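Local atomic coordinates of alkane monooxygenase (Geobacillus thermodenitrificans, PDB entry 3B9O), a protein that belongs to the luciferase-like monooxygenases, enzymes built on a TIM barrel, and carries a bound flavin mononucleotide. Residues Y38-F51 with L377-I390. Numbering follows the deposited sequence.
Sequences YWTELAQLLEKGKF and LVQYVSPGTFVDFI
Phe386 reaches from helix 384-390 into the flank of helix 38-48 and is met there by two leucines. Leu46 lays CD2 over one face of the Phe386 ring, 4.1 Å from Phe386 CG, while Leu42 CD1 comes obliquely to Phe386 CD1 at 3.6 Å. The opposite face is covered from its own segment by CG of Gln379, leaving the phenyl sandwiched between aliphatic groups. Phe51, whose N bonds to Leu46 O in the Schellman motif that ends helix 38-48 with Lys50 as its C-prime residue, points its edge toward the Phe386 face in an offset edge-to-face pair, centroids 5.9 Å apart and planes at 72°. The far end of Phe51 also touches Phe389, CZ to CD1 3.8 Å, completing a three-ring aromatic cluster, and Leu377 CD2 abuts Phe51 CZ near the ring plane at 3.9 Å. Leu46 CD2 sits over the centre of one Phe51 face as well, so a single methyl serves two rings. Ile390, with CG1 beside its backbone N (chi1 -66°), extends CD1 to Leu45 CD1 at 3.7 Å and turns CG2 onto Gly49 CA, also at 3.7 Å. The absence of a side chain at Gly49 lets its CA come within 5.2 Å of Ile390 CA, closer than the other registered CA pairs. Leu45 uses its other branch, CD2, on Val387 CG2, crossing it at about a right angle. At the opposite end Tyr38 OH comes against Ser382 CB. The two helices run nearly parallel, at 21°, on the outside of the TIM barrel. The seam between helix 36-48, after strand 6-12, and helix 384-399, after strand 374-378, thus rests on apolar and aromatic packing, while the Tyr38 and Ser382 hydroxyls find their main partners in Glu11 and Arg30.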
loop_
_atom_site.group_PDB
_atom_site.type_symbol
_atom_site.label_atom_id
_atom_site.label_comp_id
_atom_site.label_asym_id
_atom_site.label_seq_id
_atom_site.Cartn_x
_atom_site.Cartn_y
_atom_site.Cartn_z
ATOM N N TYR A 38 -11.711 14.652 8.210
ATOM C CA TYR A 38 -10.537 14.707 7.312
ATOM C C TYR A 38 -10.615 13.534 6.312
ATOM O O TYR A 38 -10.524 13.732 5.087
ATOM C CB TYR A 38 -9.198 14.674 8.091
ATOM C CG TYR A 38 -8.011 14.477 7.150
ATOM C CD1 TYR A 38 -7.486 15.556 6.420
ATOM C CD2 TYR A 38 -7.483 13.207 6.924
ATOM C CE1 TYR A 38 -6.454 15.378 5.515
ATOM C CE2 TYR A 38 -6.440 13.018 6.019
ATOM C CZ TYR A 38 -5.936 14.102 5.334
ATOM O OH TYR A 38 -4.919 13.906 4.455
ATOM N N TRP A 39 -10.808 12.326 6.846
ATOM C CA TRP A 39 -10.821 11.085 6.039
ATOM C C TRP A 39 -11.956 11.035 5.024
ATOM O O TRP A 39 -11.722 10.708 3.865
ATOM C CB TRP A 39 -10.809 9.870 6.975
ATOM C CG TRP A 39 -9.527 9.916 7.799
ATOM C CD1 TRP A 39 -9.386 10.347 9.102
ATOM C CD2 TRP A 39 -8.216 9.629 7.316
ATOM N NE1 TRP A 39 -8.045 10.280 9.484
ATOM C CE2 TRP A 39 -7.310 9.830 8.407
ATOM C CE3 TRP A 39 -7.718 9.124 6.080
ATOM C CZ2 TRP A 39 -5.926 9.597 8.285
ATOM C CZ3 TRP A 39 -6.357 8.893 5.944
ATOM C CH2 TRP A 39 -5.459 9.132 7.041
ATOM N N THR A 40 -13.161 11.394 5.443
ATOM C CA THR A 40 -14.303 11.400 4.511
ATOM C C THR A 40 -14.119 12.488 3.429
ATOM O O THR A 40 -14.380 12.246 2.249
ATOM C CB THR A 40 -15.667 11.573 5.233
ATOM O OG1 THR A 40 -15.687 12.790 6.010
ATOM C CG2 THR A 40 -15.941 10.356 6.128
ATOM N N GLU A 41 -13.669 13.673 3.829
ATOM C CA GLU A 41 -13.400 14.758 2.853
ATOM C C GLU A 41 -12.300 14.314 1.875
ATOM O O GLU A 41 -12.413 14.518 0.670
ATOM C CB GLU A 41 -12.954 16.005 3.590
ATOM C CG GLU A 41 -14.112 16.813 4.266
ATOM C CD GLU A 41 -13.602 17.751 5.375
ATOM O OE1 GLU A 41 -12.402 18.097 5.385
ATOM O OE2 GLU A 41 -14.423 18.115 6.256
ATOM N N LEU A 42 -11.224 13.729 2.397
ATOM C CA LEU A 42 -10.195 13.116 1.516
ATOM C C LEU A 42 -10.777 12.126 0.470
ATOM O O LEU A 42 -10.514 12.237 -0.748
ATOM C CB LEU A 42 -9.065 12.480 2.340
ATOM C CG LEU A 42 -7.919 11.805 1.572
ATOM C CD1 LEU A 42 -7.248 12.786 0.525
ATOM C CD2 LEU A 42 -6.857 11.170 2.517
ATOM N N ALA A 43 -11.549 11.161 0.964
ATOM C CA ALA A 43 -12.144 10.138 0.115
ATOM C C ALA A 43 -12.983 10.808 -0.977
ATOM O O ALA A 43 -12.878 10.457 -2.158
ATOM C CB ALA A 43 -13.022 9.167 0.961
ATOM N N GLN A 44 -13.753 11.825 -0.579
ATOM C CA GLN A 44 -14.588 12.552 -1.520
ATOM C C GLN A 44 -13.751 13.295 -2.575
ATOM O O GLN A 44 -14.086 13.272 -3.767
ATOM C CB GLN A 44 -15.531 13.527 -0.788
ATOM C CG GLN A 44 -16.719 12.828 -0.080
ATOM C CD GLN A 44 -17.460 13.798 0.843
ATOM O OE1 GLN A 44 -16.875 14.458 1.732
ATOM N NE2 GLN A 44 -18.740 13.919 0.612
ATOM N N LEU A 45 -12.707 13.980 -2.109
ATOM C CA LEU A 45 -11.724 14.642 -3.010
ATOM C C LEU A 45 -11.145 13.621 -4.022
ATOM O O LEU A 45 -11.114 13.875 -5.243
ATOM C CB LEU A 45 -10.601 15.326 -2.203
ATOM C CG LEU A 45 -9.406 15.789 -3.054
ATOM C CD1 LEU A 45 -9.822 16.936 -3.976
ATOM C CD2 LEU A 45 -8.268 16.218 -2.134
ATOM N N LEU A 46 -10.692 12.462 -3.536
ATOM C CA LEU A 46 -9.997 11.497 -4.401
ATOM C C LEU A 46 -10.948 10.936 -5.460
ATOM O O LEU A 46 -10.544 10.676 -6.593
ATOM C CB LEU A 46 -9.367 10.351 -3.566
ATOM C CG LEU A 46 -8.278 10.870 -2.606
ATOM C CD1 LEU A 46 -7.668 9.715 -1.834
ATOM C CD2 LEU A 46 -7.182 11.665 -3.337
ATOM N N GLU A 47 -12.197 10.701 -5.062
ATOM C CA GLU A 47 -13.199 10.210 -6.003
ATOM C C GLU A 47 -13.524 11.272 -7.049
ATOM O O GLU A 47 -13.643 10.942 -8.216
ATOM C CB GLU A 47 -14.456 9.738 -5.271
ATOM C CG GLU A 47 -15.511 9.206 -6.212
ATOM C CD GLU A 47 -16.354 8.129 -5.581
ATOM O OE1 GLU A 47 -17.515 8.405 -5.202
ATOM O OE2 GLU A 47 -15.850 7.025 -5.445
ATOM N N LYS A 48 -13.643 12.544 -6.634
ATOM C CA LYS A 48 -13.731 13.656 -7.579
ATOM C C LYS A 48 -12.557 13.628 -8.608
ATOM O O LYS A 48 -12.787 13.808 -9.811
ATOM C CB LYS A 48 -13.868 15.019 -6.848
ATOM C CG LYS A 48 -13.497 16.229 -7.697
ATOM C CD LYS A 48 -13.452 17.562 -6.855
ATOM C CE LYS A 48 -12.228 18.454 -7.243
ATOM N NZ LYS A 48 -12.368 19.926 -6.798
ATOM N N GLY A 49 -11.326 13.400 -8.147
ATOM C CA GLY A 49 -10.180 13.244 -9.046
ATOM C C GLY A 49 -10.024 11.917 -9.774
ATOM O O GLY A 49 -8.985 11.682 -10.401
ATOM N N LYS A 50 -11.024 11.033 -9.654
ATOM C CA LYS A 50 -11.057 9.677 -10.281
ATOM C C LYS A 50 -9.921 8.732 -9.871
ATOM O O LYS A 50 -9.601 7.802 -10.617
ATOM C CB LYS A 50 -11.176 9.725 -11.836
ATOM C CG LYS A 50 -12.117 10.804 -12.339
ATOM C CD LYS A 50 -13.560 10.481 -12.032
ATOM C CE LYS A 50 -14.444 11.665 -12.442
ATOM N NZ LYS A 50 -15.856 11.344 -12.140
ATOM N N PHE A 51 -9.324 8.953 -8.701
ATOM C CA PHE A 51 -8.268 8.061 -8.234
ATOM C C PHE A 51 -8.759 6.604 -8.167
ATOM O O PHE A 51 -9.875 6.380 -7.772
ATOM C CB PHE A 51 -7.811 8.494 -6.823
ATOM C CG PHE A 51 -6.704 9.534 -6.820
ATOM C CD1 PHE A 51 -6.887 10.781 -7.423
ATOM C CD2 PHE A 51 -5.492 9.275 -6.188
ATOM C CE1 PHE A 51 -5.868 11.744 -7.407
ATOM C CE2 PHE A 51 -4.487 10.235 -6.135
ATOM C CZ PHE A 51 -4.684 11.478 -6.741
ATOM N N LEU A 377 0.785 8.073 -5.315
ATOM C CA LEU A 377 1.120 9.478 -5.163
ATOM C C LEU A 377 1.433 9.851 -3.686
ATOM O O LEU A 377 0.556 9.840 -2.804
ATOM C CB LEU A 377 0.037 10.376 -5.787
ATOM C CG LEU A 377 0.199 11.910 -5.701
ATOM C CD1 LEU A 377 1.478 12.408 -6.381
ATOM C CD2 LEU A 377 -1.011 12.582 -6.327
ATOM N N VAL A 378 2.699 10.209 -3.475
ATOM C CA VAL A 378 3.253 10.564 -2.199
ATOM C C VAL A 378 2.976 12.055 -1.938
ATOM O O VAL A 378 3.116 12.894 -2.857
ATOM C CB VAL A 378 4.811 10.301 -2.173
ATOM C CG1 VAL A 378 5.411 10.638 -0.791
ATOM C CG2 VAL A 378 5.127 8.828 -2.561
ATOM N N GLN A 379 2.605 12.376 -0.696
ATOM C CA GLN A 379 2.279 13.755 -0.316
ATOM C C GLN A 379 3.450 14.514 0.319
ATOM O O GLN A 379 4.172 13.964 1.129
ATOM C CB GLN A 379 1.122 13.753 0.680
ATOM C CG GLN A 379 -0.160 13.082 0.150
ATOM C CD GLN A 379 -1.223 13.034 1.234
ATOM O OE1 GLN A 379 -1.445 11.990 1.848
ATOM N NE2 GLN A 379 -1.854 14.156 1.497
ATOM N N TYR A 380 3.601 15.780 -0.050
ATOM C CA TYR A 380 4.430 16.708 0.705
ATOM C C TYR A 380 3.563 17.550 1.638
ATOM O O TYR A 380 4.007 17.928 2.719
ATOM C CB TYR A 380 5.182 17.667 -0.217
ATOM C CG TYR A 380 6.330 17.066 -0.977
ATOM C CD1 TYR A 380 7.404 16.470 -0.320
ATOM C CD2 TYR A 380 6.380 17.157 -2.364
ATOM C CE1 TYR A 380 8.500 15.923 -1.037
ATOM C CE2 TYR A 380 7.464 16.624 -3.089
ATOM C CZ TYR A 380 8.521 16.014 -2.407
ATOM O OH TYR A 380 9.583 15.470 -3.112
ATOM N N VAL A 381 2.348 17.878 1.187
ATOM C CA VAL A 381 1.414 18.629 2.020
ATOM C C VAL A 381 0.010 18.079 1.805
ATOM O O VAL A 381 -0.327 17.640 0.698
ATOM C CB VAL A 381 1.558 20.209 1.771
ATOM C CG1 VAL A 381 1.052 20.606 0.398
ATOM C CG2 VAL A 381 0.847 20.988 2.810
ATOM N N SER A 382 -0.777 18.046 2.877
ATOM C CA SER A 382 -2.188 17.653 2.821
ATOM C C SER A 382 -3.121 18.856 3.036
ATOM O O SER A 382 -3.031 19.535 4.043
ATOM C CB SER A 382 -2.470 16.610 3.897
ATOM O OG SER A 382 -1.583 15.510 3.742
ATOM N N PRO A 383 -4.103 19.048 2.145
ATOM C CA PRO A 383 -4.395 18.289 0.932
ATOM C C PRO A 383 -3.776 18.855 -0.353
ATOM O O PRO A 383 -4.138 18.396 -1.430
ATOM C CB PRO A 383 -5.929 18.406 0.843
ATOM C CG PRO A 383 -6.171 19.811 1.319
ATOM C CD PRO A 383 -5.153 20.039 2.428
ATOM N N GLY A 384 -2.862 19.821 -0.231
ATOM C CA GLY A 384 -2.296 20.519 -1.371
ATOM C C GLY A 384 -1.721 19.602 -2.454
ATOM O O GLY A 384 -2.002 19.796 -3.646
ATOM N N THR A 385 -0.900 18.614 -2.100
ATOM C CA THR A 385 -0.408 17.780 -3.234
ATOM C C THR A 385 -1.525 17.121 -4.028
ATOM O O THR A 385 -1.509 17.178 -5.240
ATOM C CB THR A 385 0.887 16.891 -3.020
ATOM O OG1 THR A 385 0.822 15.531 -3.570
ATOM C CG2 THR A 385 1.489 17.013 -1.767
ATOM N N PHE A 386 -2.498 16.525 -3.343
ATOM C CA PHE A 386 -3.605 15.866 -4.042
ATOM C C PHE A 386 -4.468 16.885 -4.814
ATOM O O PHE A 386 -4.871 16.644 -5.961
ATOM C CB PHE A 386 -4.468 15.065 -3.056
ATOM C CG PHE A 386 -3.784 13.844 -2.457
ATOM C CD1 PHE A 386 -4.188 13.377 -1.211
ATOM C CD2 PHE A 386 -2.802 13.123 -3.155
ATOM C CE1 PHE A 386 -3.632 12.212 -0.656
ATOM C CE2 PHE A 386 -2.186 11.981 -2.578
ATOM C CZ PHE A 386 -2.612 11.512 -1.339
ATOM N N VAL A 387 -4.781 18.014 -4.178
ATOM C CA VAL A 387 -5.580 19.066 -4.824
ATOM C C VAL A 387 -4.914 19.599 -6.118
ATOM O O VAL A 387 -5.546 19.680 -7.169
ATOM C CB VAL A 387 -5.857 20.260 -3.828
ATOM C CG1 VAL A 387 -6.447 21.492 -4.593
ATOM C CG2 VAL A 387 -6.804 19.802 -2.688
ATOM N N ASP A 388 -3.636 19.956 -6.031
ATOM C CA ASP A 388 -2.899 20.404 -7.226
ATOM C C ASP A 388 -2.844 19.322 -8.304
ATOM O O ASP A 388 -2.977 19.618 -9.490
ATOM C CB ASP A 388 -1.467 20.753 -6.861
ATOM C CG ASP A 388 -1.353 22.023 -6.052
ATOM O OD1 ASP A 388 -2.384 22.718 -5.886
ATOM O OD2 ASP A 388 -0.238 22.279 -5.518
ATOM N N PHE A 389 -2.635 18.068 -7.888
ATOM C CA PHE A 389 -2.603 16.962 -8.840
ATOM C C PHE A 389 -3.954 16.852 -9.580
ATOM O O PHE A 389 -4.000 16.738 -10.806
ATOM C CB PHE A 389 -2.287 15.619 -8.151
ATOM C CG PHE A 389 -2.084 14.478 -9.130
ATOM C CD1 PHE A 389 -3.163 13.649 -9.481
ATOM C CD2 PHE A 389 -0.830 14.264 -9.742
ATOM C CE1 PHE A 389 -2.989 12.583 -10.404
ATOM C CE2 PHE A 389 -0.638 13.199 -10.664
ATOM C CZ PHE A 389 -1.725 12.373 -11.003
ATOM N N ILE A 390 -5.037 16.864 -8.816
ATOM C CA ILE A 390 -6.376 16.809 -9.365
ATOM C C ILE A 390 -6.724 18.021 -10.242
ATOM O O ILE A 390 -7.297 17.851 -11.319
ATOM C CB ILE A 390 -7.439 16.558 -8.258
ATOM C CG1 ILE A 390 -7.222 15.144 -7.685
ATOM C CG2 ILE A 390 -8.881 16.693 -8.840
ATOM C CD1 ILE A 390 -7.963 14.791 -6.375
#